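Local coordinates for FACT complex subunit POB3 (Chaetomium thermophilum var. thermophilum, PDB 4KHB), which probably acts as part of the FACT histone chaperone, which reorganizes nucleosomes during transcription, replication and repair; this fragment is the subunit's N-terminal region of paired PH-like domains, at residues F42-V46 / S47-G51; F122-N126 / R127-E131. All coordinates share one frame; numbering follows the deposited sequence.

Contact 1 (F42-V46 / S47-G51); sequences FTLDV and SNIGG
D45 and S47 meet through a carboxylate that reaches forward to the residue two places on, just after strand 42-45. A single oxygen does the work: D45 OD2 accepts from S47 OG at 2.7 Å and from S47 N at 3.1 Å. The hydroxyl comes in on the anti side, a little out of the carboxylate plane, whereas the amide lies well above that plane. Bonding from the aspartate side chain to the amide two residues on makes this an Asx turn. With D45 CG anti to the backbone N (chi1 -168°), the carboxylate lies beside its own carbonyl carbon and can reach forward; S47 OG, turned between its backbone N and carbonyl carbon (chi1 62°), stays close enough to its own N to share the acceptor.

Two backbone hydrogen bonds coil the chain into successive turns. N48 N donates to D45 O at 3.0 Å, and I49 N donates to V46 O at 3.2 Å, both from above the carbonyl plane, as in a short 3-10 turn.

The apolar contact lies on another side of the turn. I49 CG1 packs 3.8 Å from L44 CD2, the two side chains crossing obliquely, while L44 CD1 reaches N48 CB at 4.1 Å, nearly at right angles. L31 of the neighbouring strand also touches L44, and Y94 touches both V46 and I49. The N48 amide is held elsewhere, OD1 accepting from T69 N, and beyond it G50 and G51 face L66 in a classic beta bulge.

The PH-like domain thus passes from one sheet to the next with an exposed aspartate gripping the turn from outside and two buried aliphatic side chains closing it within; the paired donors on OD2 would probably favour the ionised carboxylate.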
ATOM      1  N   PHE H  42      -3.834  20.578   9.497  1.00 34.77           N
ATOM      2  CA  PHE H  42      -3.321  20.540   8.131  1.00 29.36           C
ATOM      3  C   PHE H  42      -4.241  21.328   7.205  1.00 22.30           C
ATOM      4  O   PHE H  42      -5.462  21.328   7.381  1.00 28.35           O
ATOM      5  CB  PHE H  42      -3.216  19.090   7.649  1.00 30.56           C
ATOM      6  CG  PHE H  42      -2.978  18.954   6.170  1.00 27.57           C
ATOM      7  CD1 PHE H  42      -1.691  19.027   5.657  1.00 24.77           C
ATOM      8  CD2 PHE H  42      -4.037  18.729   5.296  1.00 23.34           C
ATOM      9  CE1 PHE H  42      -1.460  18.894   4.299  1.00 30.15           C
ATOM     10  CE2 PHE H  42      -3.812  18.595   3.935  1.00 27.05           C
ATOM     11  CZ  PHE H  42      -2.520  18.678   3.439  1.00 27.71           C
ATOM     12  N   THR H  43      -3.649  22.008   6.224  1.00 23.78           N
ATOM     13  CA  THR H  43      -4.404  22.827   5.283  1.00 22.10           C
ATOM     14  C   THR H  43      -3.922  22.566   3.853  1.00 17.93           C
ATOM     15  O   THR H  43      -2.730  22.345   3.623  1.00 17.37           O
ATOM     16  CB  THR H  43      -4.269  24.334   5.624  1.00 26.62           C
ATOM     17  OG1 THR H  43      -4.868  24.601   6.900  1.00 37.07           O
ATOM     18  CG2 THR H  43      -4.935  25.208   4.565  1.00 21.29           C
ATOM     19  N   LEU H  44      -4.848  22.601   2.899  1.00 19.70           N
ATOM     20  CA  LEU H  44      -4.521  22.448   1.484  1.00 24.05           C
ATOM     21  C   LEU H  44      -5.363  23.403   0.648  1.00 24.31           C
ATOM     22  O   LEU H  44      -6.593  23.308   0.635  1.00 22.87           O
ATOM     23  CB  LEU H  44      -4.750  21.003   1.033  1.00 23.74           C
ATOM     24  CG  LEU H  44      -4.562  20.670  -0.450  1.00 21.53           C
ATOM     25  CD1 LEU H  44      -3.113  20.840  -0.867  1.00 22.89           C
ATOM     26  CD2 LEU H  44      -5.037  19.256  -0.744  1.00 21.30           C
ATOM     27  N   ASP H  45      -4.697  24.318  -0.050  1.00 21.72           N
ATOM     28  CA  ASP H  45      -5.381  25.333  -0.840  1.00 17.11           C
ATOM     29  C   ASP H  45      -5.920  24.730  -2.135  1.00 24.74           C
ATOM     30  O   ASP H  45      -5.314  23.817  -2.704  1.00 28.05           O
ATOM     31  CB  ASP H  45      -4.428  26.495  -1.138  1.00 22.03           C
ATOM     32  CG  ASP H  45      -5.142  27.707  -1.700  1.00 32.34           C
ATOM     33  OD1 ASP H  45      -5.691  28.496  -0.899  1.00 39.23           O
ATOM     34  OD2 ASP H  45      -5.150  27.873  -2.939  1.00 27.59           O
ATOM     35  N   VAL H  46      -7.069  25.236  -2.581  1.00 20.26           N
ATOM     36  CA  VAL H  46      -7.741  24.749  -3.785  1.00 19.79           C
ATOM     37  C   VAL H  46      -6.841  24.798  -5.026  1.00 19.32           C
ATOM     38  O   VAL H  46      -6.972  23.982  -5.943  1.00 17.91           O
ATOM     39  CB  VAL H  46      -9.063  25.529  -4.027  1.00 24.92           C
ATOM     40  CG1 VAL H  46      -8.797  27.026  -4.108  1.00 24.03           C
ATOM     41  CG2 VAL H  46      -9.777  25.038  -5.278  1.00 17.94           C
ATOM     42  N   SER H  47      -5.908  25.745  -5.032  1.00 17.35           N
ATOM     43  CA  SER H  47      -4.999  25.915  -6.158  1.00 22.68           C
ATOM     44  C   SER H  47      -4.039  24.736  -6.345  1.00 20.79           C
ATOM     45  O   SER H  47      -3.500  24.546  -7.437  1.00 20.08           O
ATOM     46  CB  SER H  47      -4.233  27.233  -6.015  1.00 25.11           C
ATOM     47  OG  SER H  47      -3.431  27.234  -4.852  1.00 20.84           O
ATOM     48  N   ASN H  48      -3.825  23.949  -5.293  1.00 18.02           N
ATOM     49  CA  ASN H  48      -2.987  22.753  -5.404  1.00 17.56           C
ATOM     50  C   ASN H  48      -3.778  21.445  -5.354  1.00 18.82           C
ATOM     51  O   ASN H  48      -3.243  20.409  -4.961  1.00 17.03           O
ATOM     52  CB  ASN H  48      -1.892  22.737  -4.332  1.00 15.64           C
ATOM     53  CG  ASN H  48      -0.678  21.912  -4.742  1.00 14.85           C
ATOM     54  OD1 ASN H  48      -0.534  21.530  -5.904  1.00 13.55           O
ATOM     55  ND2 ASN H  48       0.200  21.638  -3.788  1.00 13.58           N
ATOM     56  N   ILE H  49      -5.051  21.492  -5.734  1.00 13.54           N
ATOM     57  CA  ILE H  49      -5.845  20.271  -5.824  1.00 17.41           C
ATOM     58  C   ILE H  49      -6.008  19.886  -7.296  1.00 18.73           C
ATOM     59  O   ILE H  49      -6.768  20.518  -8.034  1.00 20.46           O
ATOM     60  CB  ILE H  49      -7.223  20.423  -5.129  1.00 20.25           C
ATOM     61  CG1 ILE H  49      -7.035  20.655  -3.626  1.00 22.89           C
ATOM     62  CG2 ILE H  49      -8.085  19.193  -5.365  1.00 15.12           C
ATOM     63  CD1 ILE H  49      -8.332  20.823  -2.851  1.00 20.59           C
ATOM     64  N   GLY H  50      -5.281  18.853  -7.713  1.00 21.58           N
ATOM     65  CA  GLY H  50      -5.243  18.448  -9.109  1.00 13.78           C
ATOM     66  C   GLY H  50      -6.071  17.223  -9.451  1.00 14.99           C
ATOM     67  O   GLY H  50      -6.462  17.035 -10.609  1.00 17.88           O
ATOM     68  N   GLY H  51      -6.337  16.387  -8.452  1.00 17.97           N
ATOM     69  CA  GLY H  51      -7.092  15.166  -8.676  1.00 15.11           C
ATOM     70  C   GLY H  51      -7.430  14.420  -7.399  1.00 15.34           C
ATOM     71  O   GLY H  51      -6.879  14.712  -6.334  1.00 11.34           O
TER

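Contact 2 (F122-N126 / R127-E131); sequences FNVQN and RPAFE. With SO4 (sulfate ion), chain Q; SO4 (sulfate ion), chain P.
A two-residue beta hairpin joins strand 119-124 to strand 127-133 in the second PH-like domain, with Q125 and N126 at the corners of a type I' turn. The turn is closed on both sides: V124 N gives a hydrogen bond to R127 O at 2.7 Å, and R127 N returns a longer one to V124 O. Between them and the next bonds lie N123 and P128, a non-hydrogen-bonded pair suited to a proline without an N-H; the N123 side chain lays OD1 close to P128 N and gives its ND2 to E114 OE2.

Further along, F122 uses both its backbone polar atoms. Its O accepts from A129 N at 2.9 Å, nearly along the C=O axis, and its N donates to F130 O. The strand turns a corner at A129, whose CB rests 4.0 Å from V124 CG2.

F122 meets F130 through its CB, which lies over one face of the F130 ring in a CH-pi contact, 3.7 Å from F130 CZ and offset toward the rim; a chi1 of 60° sets that ring between its backbone N and carbonyl carbon. The two ring planes are only 18° apart, but with centroids separated by 5.7 Å they have slid so far that they barely overlap. V93 and V45 of the Spt16D chain pack on F122 and F130 respectively, so an alanine in place of F130 would probably leave F122 CB without its aromatic cover and open a gap against V45 of that chain.

Beyond the turn the R127 side chain runs out extended to two sulfate ions, most likely picked up from the crystallisation solution. R127 NH2 holds O2 of sulfate Q at 2.7 Å, while NH1 bridges the two ions, reaching O3 of sulfate Q at 3.2 Å and O2 of sulfate P at 3.0 Å, the last in the guanidinium plane.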
ATOM      1  N   PHE H 122       2.371  -0.201  -8.554  1.00  6.13           N
ATOM      2  CA  PHE H 122       2.466  -1.541  -9.117  1.00  6.40           C
ATOM      3  C   PHE H 122       1.086  -2.010  -9.564  1.00  8.56           C
ATOM      4  O   PHE H 122       0.205  -2.265  -8.737  1.00  9.51           O
ATOM      5  CB  PHE H 122       3.079  -2.525  -8.119  1.00  3.23           C
ATOM      6  CG  PHE H 122       3.474  -3.838  -8.733  1.00  5.08           C
ATOM      7  CD1 PHE H 122       4.648  -3.947  -9.467  1.00  5.54           C
ATOM      8  CD2 PHE H 122       2.673  -4.961  -8.578  1.00  4.51           C
ATOM      9  CE1 PHE H 122       5.016  -5.152 -10.038  1.00 10.07           C
ATOM     10  CE2 PHE H 122       3.033  -6.171  -9.145  1.00  6.56           C
ATOM     11  CZ  PHE H 122       4.207  -6.266  -9.876  1.00  7.25           C
ATOM     12  N   ASN H 123       0.909  -2.124 -10.878  1.00  6.75           N
ATOM     13  CA  ASN H 123      -0.387  -2.461 -11.451  1.00  9.91           C
ATOM     14  C   ASN H 123      -0.482  -3.937 -11.824  1.00  8.04           C
ATOM     15  O   ASN H 123       0.449  -4.501 -12.404  1.00  7.73           O
ATOM     16  CB  ASN H 123      -0.670  -1.590 -12.684  1.00 11.17           C
ATOM     17  CG  ASN H 123      -1.066  -0.167 -12.322  1.00 12.87           C
ATOM     18  OD1 ASN H 123      -1.971   0.050 -11.518  1.00 15.14           O
ATOM     19  ND2 ASN H 123      -0.396   0.808 -12.925  1.00 18.77           N
ATOM     20  N   VAL H 124      -1.612  -4.553 -11.486  1.00  5.98           N
ATOM     21  CA  VAL H 124      -1.898  -5.930 -11.877  1.00  7.76           C
ATOM     22  C   VAL H 124      -3.043  -5.912 -12.879  1.00  7.42           C
ATOM     23  O   VAL H 124      -4.193  -5.665 -12.504  1.00  0.00           O
ATOM     24  CB  VAL H 124      -2.288  -6.792 -10.662  1.00  5.64           C
ATOM     25  CG1 VAL H 124      -2.659  -8.201 -11.099  1.00  9.15           C
ATOM     26  CG2 VAL H 124      -1.151  -6.838  -9.664  1.00  8.69           C
ATOM     27  N   GLN H 125      -2.723  -6.173 -14.146  1.00  5.76           N
ATOM     28  CA  GLN H 125      -3.673  -6.015 -15.250  1.00  8.15           C
ATOM     29  C   GLN H 125      -4.379  -4.660 -15.204  1.00  9.34           C
ATOM     30  O   GLN H 125      -5.608  -4.577 -15.287  1.00  8.08           O
ATOM     31  CB  GLN H 125      -4.684  -7.166 -15.287  1.00  7.99           C
ATOM     32  CG  GLN H 125      -4.090  -8.462 -15.834  1.00  9.73           C
ATOM     33  CD  GLN H 125      -3.805  -8.387 -17.324  1.00 17.21           C
ATOM     34  OE1 GLN H 125      -4.561  -7.779 -18.085  1.00 14.32           O
ATOM     35  NE2 GLN H 125      -2.704  -8.996 -17.747  1.00 13.48           N
ATOM     36  N   ASN H 126      -3.570  -3.613 -15.046  1.00  7.73           N
ATOM     37  CA  ASN H 126      -4.015  -2.218 -15.073  1.00 10.12           C
ATOM     38  C   ASN H 126      -4.836  -1.758 -13.863  1.00  6.82           C
ATOM     39  O   ASN H 126      -5.476  -0.707 -13.904  1.00  4.81           O
ATOM     40  CB  ASN H 126      -4.716  -1.875 -16.392  1.00  7.94           C
ATOM     41  CG  ASN H 126      -3.740  -1.443 -17.472  1.00 22.00           C
ATOM     42  OD1 ASN H 126      -3.174  -0.352 -17.410  1.00 23.54           O
ATOM     43  ND2 ASN H 126      -3.540  -2.299 -18.468  1.00 21.93           N
ATOM     44  N   ARG H 127      -4.808  -2.543 -12.790  1.00  6.63           N
ATOM     45  CA  ARG H 127      -5.398  -2.124 -11.524  1.00  7.40           C
ATOM     46  C   ARG H 127      -4.333  -2.169 -10.436  1.00  5.07           C
ATOM     47  O   ARG H 127      -3.619  -3.164 -10.295  1.00  7.44           O
ATOM     48  CB  ARG H 127      -6.605  -2.997 -11.158  1.00  5.21           C
ATOM     49  CG  ARG H 127      -7.765  -2.880 -12.138  1.00  6.97           C
ATOM     50  CD  ARG H 127      -8.987  -3.666 -11.691  1.00  5.71           C
ATOM     51  NE  ARG H 127     -10.033  -3.654 -12.711  1.00  7.18           N
ATOM     52  CZ  ARG H 127     -10.975  -4.585 -12.830  1.00  8.25           C
ATOM     53  NH1 ARG H 127     -11.014  -5.611 -11.989  1.00  7.61           N
ATOM     54  NH2 ARG H 127     -11.880  -4.493 -13.793  1.00  5.75           N
ATOM     55  N   PRO H 128      -4.227  -1.083  -9.659  1.00  7.40           N
ATOM     56  CA  PRO H 128      -3.173  -0.940  -8.651  1.00  9.23           C
ATOM     57  C   PRO H 128      -3.290  -1.959  -7.526  1.00  6.92           C
ATOM     58  O   PRO H 128      -4.367  -2.126  -6.956  1.00  6.90           O
ATOM     59  CB  PRO H 128      -3.397   0.479  -8.108  1.00  9.28           C
ATOM     60  CG  PRO H 128      -4.839   0.771  -8.384  1.00  9.66           C
ATOM     61  CD  PRO H 128      -5.134   0.079  -9.684  1.00  7.10           C
ATOM     62  N   ALA H 129      -2.194  -2.641  -7.221  1.00  9.30           N
ATOM     63  CA  ALA H 129      -2.143  -3.495  -6.044  1.00 11.91           C
ATOM     64  C   ALA H 129      -1.713  -2.655  -4.850  1.00  7.08           C
ATOM     65  O   ALA H 129      -2.261  -2.786  -3.752  1.00 11.04           O
ATOM     66  CB  ALA H 129      -1.178  -4.651  -6.259  1.00  4.98           C
ATOM     67  N   PHE H 130      -0.723  -1.793  -5.080  1.00  6.90           N
ATOM     68  CA  PHE H 130      -0.253  -0.855  -4.061  1.00 13.54           C
ATOM     69  C   PHE H 130       0.462   0.362  -4.655  1.00 11.82           C
ATOM     70  O   PHE H 130       0.878   0.347  -5.816  1.00 10.77           O
ATOM     71  CB  PHE H 130       0.634  -1.561  -3.035  1.00  9.32           C
ATOM     72  CG  PHE H 130       1.868  -2.187  -3.619  1.00  8.82           C
ATOM     73  CD1 PHE H 130       3.072  -1.497  -3.639  1.00  8.13           C
ATOM     74  CD2 PHE H 130       1.828  -3.478  -4.129  1.00  7.50           C
ATOM     75  CE1 PHE H 130       4.213  -2.078  -4.165  1.00 10.22           C
ATOM     76  CE2 PHE H 130       2.961  -4.066  -4.658  1.00  4.16           C
ATOM     77  CZ  PHE H 130       4.158  -3.365  -4.676  1.00  4.89           C
ATOM     78  N   GLU H 131       0.605   1.412  -3.850  1.00 10.23           N
ATOM     79  CA  GLU H 131       1.244   2.647  -4.294  1.00 13.71           C
ATOM     80  C   GLU H 131       2.287   3.102  -3.278  1.00 12.86           C
ATOM     81  O   GLU H 131       2.070   2.996  -2.068  1.00 14.94           O
ATOM     82  CB  GLU H 131       0.198   3.750  -4.476  1.00 12.71           C
ATOM     83  CG  GLU H 131      -0.883   3.440  -5.498  1.00 21.29           C
ATOM     84  CD  GLU H 131      -2.196   3.062  -4.846  1.00 22.36           C
ATOM     85  OE1 GLU H 131      -2.179   2.705  -3.649  1.00 24.38           O
ATOM     86  OE2 GLU H 131      -3.242   3.126  -5.524  1.00 27.82           O
TER
HETATM   87  S   SO4 Q 202     -12.847  -7.914 -14.398  1.00  9.69           S
HETATM   88  O1  SO4 Q 202     -13.789  -8.893 -14.917  1.00  8.87           O
HETATM   89  O2  SO4 Q 202     -13.312  -6.569 -14.703  1.00 10.23           O
HETATM   90  O3  SO4 Q 202     -12.742  -8.071 -12.955  1.00 10.64           O
HETATM   91  O4  SO4 Q 202     -11.542  -8.128 -15.005  1.00  8.82           O
HETATM   92  S   SO4 P 201      -8.698  -7.747  -9.713  1.00 12.86           S
HETATM   93  O1  SO4 P 201      -9.327  -8.630 -10.683  1.00  7.42           O
HETATM   94  O2  SO4 P 201      -9.403  -6.474  -9.667  1.00 10.72           O
HETATM   95  O3  SO4 P 201      -8.735  -8.368  -8.400  1.00 10.69           O
HETATM   96  O4  SO4 P 201      -7.315  -7.509 -10.093  1.00 12.72           O

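In the fold
Contacts 1 and 2 stand in the two successive PH-like domains of this chain, on opposite sides of its centre and each about 14 Å from it. Their centres are about 25 Å apart and their nearest atoms about 12 Å, with no touch between them. Contact 1 links one sheet of the first domain to the other, whereas contact 2 is a hairpin of the second, its return strand bent at A129. Their surroundings differ too: Spt16D packs on 122-131 but does not touch 42-51, and two sulfates sit at R127 of the hairpin, with S104 and L105 also bonding sulfate there. A long, weak ion pair from E131 to K64, on the strand beside 51-56, reaches back from contact 2 to the first domain.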